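Local coordinates for lectin 2 (PDB 4TQJ), which recognises glycans ending in a non-reducing N-acetylglucosamine, as a fungal lectin built of FG-GAP-like repeats in a beta-propeller fold, at residues A[176-184]-A[255-263]; A[189-197]-A[209-220]. The protein carries 1 engineered substitution. One frame throughout, in Å; residues are numbered along the deposited sequence.

Interaction 1 of 2, residues A[176-184]-A[255-263]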
# COMPACT_ATOMS: atom_id res chain seq x y z
N LEU A 176 -0.60 -25.72 1.07
CA LEU A 176 -0.08 -25.31 2.36
C LEU A 176 -1.16 -24.47 3.02
O LEU A 176 -1.72 -23.59 2.39
CB LEU A 176 1.20 -24.50 2.21
CG LEU A 176 2.39 -25.15 1.51
CD1 LEU A 176 3.48 -24.10 1.23
CD2 LEU A 176 2.93 -26.33 2.32
N ALA A 177 -1.49 -24.78 4.27
CA ALA A 177 -2.52 -24.05 4.99
C ALA A 177 -2.38 -24.34 6.47
O ALA A 177 -1.90 -25.39 6.85
CB ALA A 177 -3.91 -24.47 4.50
N ASP A 178 -2.82 -23.41 7.30
CA ASP A 178 -2.84 -23.68 8.73
C ASP A 178 -4.11 -24.43 9.07
O ASP A 178 -5.20 -23.85 9.09
CB ASP A 178 -2.78 -22.38 9.54
CG ASP A 178 -2.64 -22.65 11.02
OD1 ASP A 178 -2.44 -23.82 11.39
OD2 ASP A 178 -2.74 -21.69 11.81
N VAL A 179 -3.98 -25.74 9.30
CA VAL A 179 -5.10 -26.56 9.73
C VAL A 179 -4.98 -26.93 11.21
O VAL A 179 -5.99 -27.23 11.86
CB VAL A 179 -5.22 -27.86 8.90
CG1 VAL A 179 -5.40 -27.54 7.42
CG2 VAL A 179 -3.99 -28.73 9.08
N THR A 180 -3.77 -26.90 11.76
CA THR A 180 -3.59 -27.27 13.17
C THR A 180 -3.98 -26.15 14.12
O THR A 180 -4.22 -26.39 15.30
CB THR A 180 -2.14 -27.65 13.51
OG1 THR A 180 -1.29 -26.50 13.35
CG2 THR A 180 -1.65 -28.80 12.64
N GLY A 181 -4.02 -24.92 13.61
CA GLY A 181 -4.39 -23.77 14.42
C GLY A 181 -3.25 -23.12 15.18
O GLY A 181 -3.49 -22.41 16.16
N ASN A 182 -2.00 -23.33 14.75
CA ASN A 182 -0.86 -22.74 15.46
C ASN A 182 -0.24 -21.56 14.72
O ASN A 182 0.88 -21.15 15.03
CB ASN A 182 0.21 -23.80 15.77
CG ASN A 182 0.96 -24.26 14.53
OD1 ASN A 182 0.55 -23.98 13.41
ND2 ASN A 182 2.05 -24.99 14.73
N GLY A 183 -0.98 -21.01 13.76
CA GLY A 183 -0.53 -19.85 13.02
C GLY A 183 0.43 -20.15 11.89
O GLY A 183 0.68 -19.29 11.04
N HIS A 184 0.98 -21.36 11.88
CA HIS A 184 1.97 -21.76 10.88
C HIS A 184 1.36 -22.60 9.77
O HIS A 184 0.40 -23.35 10.00
CB HIS A 184 3.11 -22.53 11.55
CG HIS A 184 4.02 -21.67 12.39
ND1 HIS A 184 3.58 -21.02 13.53
CD2 HIS A 184 5.33 -21.36 12.26
CE1 HIS A 184 4.58 -20.35 14.06
NE2 HIS A 184 5.65 -20.53 13.31
N LEU A 255 -15.40 -30.06 8.05
CA LEU A 255 -14.96 -28.94 8.87
C LEU A 255 -13.84 -29.32 9.85
O LEU A 255 -13.86 -30.39 10.48
CB LEU A 255 -16.14 -28.31 9.59
CG LEU A 255 -17.30 -27.75 8.76
CD1 LEU A 255 -18.44 -27.37 9.70
CD2 LEU A 255 -16.88 -26.54 7.91
N ASN A 256 -12.86 -28.43 9.96
CA ASN A 256 -11.74 -28.52 10.87
C ASN A 256 -12.22 -28.17 12.27
O ASN A 256 -12.93 -27.19 12.44
CB ASN A 256 -10.66 -27.51 10.44
CG ASN A 256 -9.33 -27.70 11.17
OD1 ASN A 256 -9.28 -28.11 12.33
ND2 ASN A 256 -8.25 -27.39 10.47
N ASN A 257 -11.86 -28.98 13.27
CA ASN A 257 -12.28 -28.71 14.64
C ASN A 257 -11.50 -27.56 15.25
O ASN A 257 -11.76 -27.13 16.38
CB ASN A 257 -12.16 -29.95 15.53
CG ASN A 257 -10.73 -30.19 16.01
OD1 ASN A 257 -9.76 -30.04 15.26
ND2 ASN A 257 -10.60 -30.58 17.28
N GLY A 258 -10.52 -27.07 14.50
CA GLY A 258 -9.68 -25.98 14.96
C GLY A 258 -8.29 -26.47 15.34
O GLY A 258 -7.43 -25.68 15.72
N GLY A 259 -8.08 -27.78 15.24
CA GLY A 259 -6.80 -28.36 15.58
C GLY A 259 -6.37 -29.40 14.56
O GLY A 259 -5.46 -30.19 14.81
N GLY A 260 -7.02 -29.41 13.40
CA GLY A 260 -6.60 -30.32 12.35
C GLY A 260 -7.31 -31.65 12.40
O GLY A 260 -6.92 -32.60 11.73
N VAL A 261 -8.37 -31.74 13.21
CA VAL A 261 -9.24 -32.91 13.17
C VAL A 261 -10.50 -32.58 12.36
O VAL A 261 -11.20 -31.61 12.68
CB VAL A 261 -9.67 -33.35 14.59
CG1 VAL A 261 -10.56 -34.60 14.49
CG2 VAL A 261 -8.45 -33.62 15.47
N PHE A 262 -10.81 -33.40 11.35
CA PHE A 262 -11.94 -33.13 10.46
C PHE A 262 -13.18 -33.98 10.72
O PHE A 262 -13.09 -35.18 10.99
CB PHE A 262 -11.50 -33.24 9.00
CG PHE A 262 -10.52 -32.18 8.60
CD1 PHE A 262 -10.96 -30.99 8.05
CD2 PHE A 262 -9.17 -32.33 8.85
CE1 PHE A 262 -10.07 -29.99 7.71
CE2 PHE A 262 -8.26 -31.34 8.52
CZ PHE A 262 -8.71 -30.16 7.95
N GLY A 263 -14.34 -33.33 10.63
CA GLY A 263 -15.63 -33.97 10.82
C GLY A 263 -16.14 -34.67 9.57
O GLY A 263 -15.45 -34.77 8.56
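The amide plane of Asn256 takes in the carbonyl oxygen of Val179, which lies only 11° out of it, while the ring of Phe262 receives Val179 at its edge, with Val179 CG1 4.3 Å from Phe262 CZ. Two other flat groups bond within their own loops. The carboxylate of Asp178 is approached from above its plane by the backbone N-H groups of Gly181 and Gly183, one at each oxygen, and the amide oxygen of Asn257 accepts Gly259 N and Val261 N from opposite faces.

The hydrogen bond that joins the loops runs from Asn256 ND2 to Val179 O, at 2.7 Å with 162° at the hydrogen, and uses a lone pair in the carbonyl plane. With CG anti to its own backbone N (chi1 -169°), the Asn256 side chain reaches across to the other loop and crosses that of Val179 at about a right angle, ND2 lying 3.4 Å from Val179 CB. At the other end of the amide, Asn256 OD1 closes an Asx turn by accepting Gly258 N at 2.7 Å and also takes Gly260 N at 2.8 Å. Beside this grip, Gly259 CA makes a nearly straight CA-H...O contact of 3.3 Å with Thr180 O.

The loop that follows strand 173-177, with its FG-GAP-like Asp-Val-Thr-Gly-Asn-Gly sequence, is thereby joined to the loop between strands 251-254 and 266-269 of the next propeller blade. In the first loop, Asp186 OD2 accepts the N-H groups of Val179 and Thr180.

Because ND2 also donates to Ala241 O, the amide of Asn256 gives two hydrogen bonds and receives two, which fixes its flip and ties the shape of the glycine-rich turn to the hold on Val179.

Interaction 2 of 2, residues A[189-197]-A[209-220]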
# COMPACT_ATOMS: atom_id res chain seq x y z
N GLY A 189 -2.17 -32.69 1.87
CA GLY A 189 -2.07 -33.47 0.65
C GLY A 189 -3.26 -34.38 0.39
O GLY A 189 -3.63 -35.19 1.24
N PHE A 190 -3.85 -34.25 -0.80
CA PHE A 190 -4.96 -35.12 -1.20
C PHE A 190 -4.36 -36.28 -1.98
O PHE A 190 -4.04 -36.13 -3.15
CB PHE A 190 -5.95 -34.35 -2.09
CG PHE A 190 -6.66 -33.22 -1.39
CD1 PHE A 190 -8.03 -33.31 -1.11
CD2 PHE A 190 -5.96 -32.08 -1.00
CE1 PHE A 190 -8.67 -32.28 -0.47
CE2 PHE A 190 -6.61 -31.03 -0.35
CZ PHE A 190 -7.96 -31.13 -0.08
N GLY A 191 -4.17 -37.40 -1.31
CA GLY A 191 -3.50 -38.55 -1.91
C GLY A 191 -4.42 -39.52 -2.64
O GLY A 191 -5.42 -39.12 -3.25
N ASP A 192 -4.08 -40.80 -2.60
CA ASP A 192 -4.90 -41.79 -3.28
C ASP A 192 -6.14 -42.12 -2.45
O ASP A 192 -7.26 -42.00 -2.94
CB ASP A 192 -4.09 -43.05 -3.59
CG ASP A 192 -3.20 -42.89 -4.81
OD1 ASP A 192 -3.62 -42.25 -5.80
OD2 ASP A 192 -2.06 -43.39 -4.78
N LYS A 193 -5.94 -42.49 -1.19
CA LYS A 193 -7.05 -42.91 -0.35
C LYS A 193 -7.34 -42.00 0.86
O LYS A 193 -8.30 -42.23 1.57
CB LYS A 193 -6.85 -44.37 0.08
CG LYS A 193 -6.40 -45.25 -1.10
CD LYS A 193 -7.03 -46.62 -1.07
CE LYS A 193 -8.53 -46.53 -0.87
NZ LYS A 193 -9.31 -47.11 -1.99
N HIS A 194 -6.52 -40.96 1.07
CA HIS A 194 -6.74 -40.07 2.20
C HIS A 194 -6.23 -38.66 1.96
O HIS A 194 -5.26 -38.47 1.23
CB HIS A 194 -6.01 -40.55 3.46
CG HIS A 194 -6.10 -42.02 3.71
ND1 HIS A 194 -7.17 -42.59 4.37
CD2 HIS A 194 -5.24 -43.03 3.44
CE1 HIS A 194 -6.97 -43.90 4.48
NE2 HIS A 194 -5.80 -44.19 3.93
N VAL A 195 -6.86 -37.68 2.59
CA VAL A 195 -6.23 -36.37 2.76
C VAL A 195 -5.27 -36.53 3.93
O VAL A 195 -5.66 -37.03 4.98
CB VAL A 195 -7.26 -35.27 3.08
CG1 VAL A 195 -6.56 -33.91 3.28
CG2 VAL A 195 -8.33 -35.18 1.99
N PHE A 196 -4.01 -36.14 3.72
CA PHE A 196 -2.99 -36.25 4.75
C PHE A 196 -2.62 -34.84 5.20
O PHE A 196 -2.66 -33.90 4.41
CB PHE A 196 -1.70 -36.90 4.20
CG PHE A 196 -1.83 -38.36 3.83
CD1 PHE A 196 -1.68 -39.35 4.80
CD2 PHE A 196 -2.07 -38.74 2.52
CE1 PHE A 196 -1.78 -40.71 4.47
CE2 PHE A 196 -2.18 -40.09 2.18
CZ PHE A 196 -2.03 -41.08 3.15
N ILE A 197 -2.24 -34.71 6.47
CA ILE A 197 -1.67 -33.46 6.97
C ILE A 197 -0.28 -33.75 7.54
O ILE A 197 -0.08 -34.78 8.17
CB ILE A 197 -2.51 -32.88 8.12
CG1 ILE A 197 -3.96 -32.65 7.69
CG2 ILE A 197 -1.88 -31.57 8.64
CD1 ILE A 197 -4.13 -31.61 6.63
N ALA A 209 3.41 -37.39 8.04
CA ALA A 209 2.06 -37.28 7.51
C ALA A 209 1.10 -38.21 8.24
O ALA A 209 1.45 -39.33 8.61
CB ALA A 209 2.04 -37.56 6.02
N LYS A 210 -0.12 -37.73 8.43
CA LYS A 210 -1.15 -38.50 9.09
C LYS A 210 -2.43 -38.34 8.29
O LYS A 210 -2.72 -37.25 7.79
CB LYS A 210 -1.33 -37.98 10.51
CG LYS A 210 -2.77 -37.81 10.95
CD LYS A 210 -3.20 -38.94 11.86
CE LYS A 210 -4.52 -38.60 12.56
NZ LYS A 210 -4.77 -39.56 13.68
N SER A 211 -3.18 -39.43 8.15
CA SER A 211 -4.44 -39.39 7.42
C SER A 211 -5.50 -38.69 8.26
O SER A 211 -5.61 -38.97 9.45
CB SER A 211 -4.90 -40.81 7.08
OG SER A 211 -6.21 -40.79 6.52
N VAL A 212 -6.29 -37.82 7.64
CA VAL A 212 -7.34 -37.11 8.37
C VAL A 212 -8.75 -37.24 7.79
O VAL A 212 -9.72 -37.02 8.50
CB VAL A 212 -7.03 -35.61 8.53
CG1 VAL A 212 -5.78 -35.40 9.39
CG2 VAL A 212 -6.91 -34.95 7.16
N ILE A 213 -8.86 -37.55 6.50
CA ILE A 213 -10.16 -37.76 5.87
C ILE A 213 -10.05 -38.87 4.84
O ILE A 213 -9.06 -38.94 4.10
CB ILE A 213 -10.69 -36.49 5.15
CG1 ILE A 213 -10.65 -35.26 6.06
CG2 ILE A 213 -12.13 -36.70 4.64
CD1 ILE A 213 -10.80 -33.96 5.29
N ASP A 214 -11.06 -39.74 4.79
CA ASP A 214 -11.08 -40.82 3.81
C ASP A 214 -12.03 -40.44 2.70
O ASP A 214 -13.07 -41.08 2.49
CB ASP A 214 -11.51 -42.15 4.46
CG ASP A 214 -10.59 -42.59 5.58
OD1 ASP A 214 -9.42 -42.16 5.61
OD2 ASP A 214 -11.04 -43.37 6.45
N ASN A 215 -11.68 -39.37 1.99
CA ASN A 215 -12.55 -38.74 1.00
C ASN A 215 -11.76 -37.63 0.28
O ASN A 215 -10.57 -37.41 0.56
CB ASN A 215 -13.82 -38.19 1.67
CG ASN A 215 -15.07 -38.35 0.79
OD1 ASN A 215 -15.00 -38.23 -0.44
ND2 ASN A 215 -16.21 -38.62 1.42
N PHE A 216 -12.42 -36.95 -0.65
CA PHE A 216 -11.78 -35.92 -1.46
C PHE A 216 -10.58 -36.42 -2.27
O PHE A 216 -9.74 -35.63 -2.70
CB PHE A 216 -11.35 -34.72 -0.59
CG PHE A 216 -12.49 -34.02 0.09
CD1 PHE A 216 -13.43 -33.30 -0.64
CD2 PHE A 216 -12.63 -34.07 1.47
CE1 PHE A 216 -14.48 -32.65 -0.00
CE2 PHE A 216 -13.67 -33.43 2.11
CZ PHE A 216 -14.60 -32.72 1.38
N CYS A 217 -10.50 -37.73 -2.51
CA CYS A 217 -9.34 -38.28 -3.20
C CYS A 217 -9.74 -39.14 -4.40
O CYS A 217 -10.87 -39.62 -4.51
CB CYS A 217 -8.48 -39.10 -2.24
SG CYS A 217 -7.69 -38.13 -0.97
N ILE A 218 -8.78 -39.35 -5.29
CA ILE A 218 -9.06 -40.06 -6.53
C ILE A 218 -9.61 -41.48 -6.27
O ILE A 218 -10.49 -41.95 -6.98
CB ILE A 218 -7.82 -40.07 -7.44
CG1 ILE A 218 -8.16 -40.67 -8.81
CG2 ILE A 218 -6.63 -40.73 -6.74
CD1 ILE A 218 -7.16 -40.29 -9.87
N ASP A 219 -9.10 -42.13 -5.22
CA ASP A 219 -9.56 -43.48 -4.88
C ASP A 219 -10.27 -43.53 -3.53
O ASP A 219 -10.32 -44.58 -2.88
CB ASP A 219 -8.41 -44.48 -4.94
CG ASP A 219 -8.06 -44.86 -6.35
OD1 ASP A 219 -8.94 -44.69 -7.22
OD2 ASP A 219 -6.93 -45.32 -6.60
N ALA A 220 -10.82 -42.39 -3.13
CA ALA A 220 -11.75 -42.31 -2.01
C ALA A 220 -12.78 -41.24 -2.34
O ALA A 220 -12.58 -40.06 -2.05
CB ALA A 220 -11.02 -41.96 -0.73
O HOH W 1 -6.66 -37.28 -4.94
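Val195 lies opposite two successive residues of strand 210-213: its N bonds to Ile213 O at 3.0 Å, while its O receives Val212 N at 2.8 Å in a bond of 167° at the hydrogen. The valine's two methyls part ways. Val195 CG1, anti to the backbone N (chi1 179°), packs on Val212 CG2, whereas Val195 CG2 turns to Phe216 CB, 4.0 Å away, near Asn215 O.

Next along the strand, Ile197 bonds through both N and O to Lys210, and its CG1 meets Val212 CG1 at 3.7 Å, the two side chains crossing at about a right angle. Strands 195-198 and 210-213 thus form the outer antiparallel hairpin of a propeller blade, and the one-residue shift of register between Val195 and Phe196 is a classic beta bulge, Val212 and Ile213 both facing Val195. On the face bearing Phe196 and Ser211, Ser211 CB sits over the ring of His194 in a CH-pi contact, while ND1 of that ring donates in its own plane to Asp214 OD1 at 2.6 Å, meeting the carboxylate from above.

Past the hairpin, Cys217 folds back against the turn at 191-194. Cys217 CB is 3.2 Å from Asp192 O, and Cys217 SG is 3.3 Å from His194 O. Cys217 also opens a type I turn ending at Ala220; within it Asp219 N bonds to Asp192 O, and Asp219 O accepts Lys193 NZ. The Asp192 carboxylate itself turns to His172 and Arg171.

How the interactions relate
Both interactions involve the blade of strands 173-177 to 210-213. Interaction 2 closes its outer hairpin, whereas interaction 1 ties the loop leaving strand 173-177 to the following blade. Along the chain, interaction 2 is nested within the loop closed by interaction 1. Their centres lie 15 Å apart, yet their side chains touch directly: Val179 CG2 packs on Ile197 CG2 at 3.6 Å, and Phe262 CB on Ile213 CG1 at 3.7 Å. Val212 joins them too, its CG2 lying 3.8 Å from Phe262 CD2. Val179 and Phe262 thus pair with each other in interaction 1 while each also leans on the hairpin, making one continuous apolar patch between the blades.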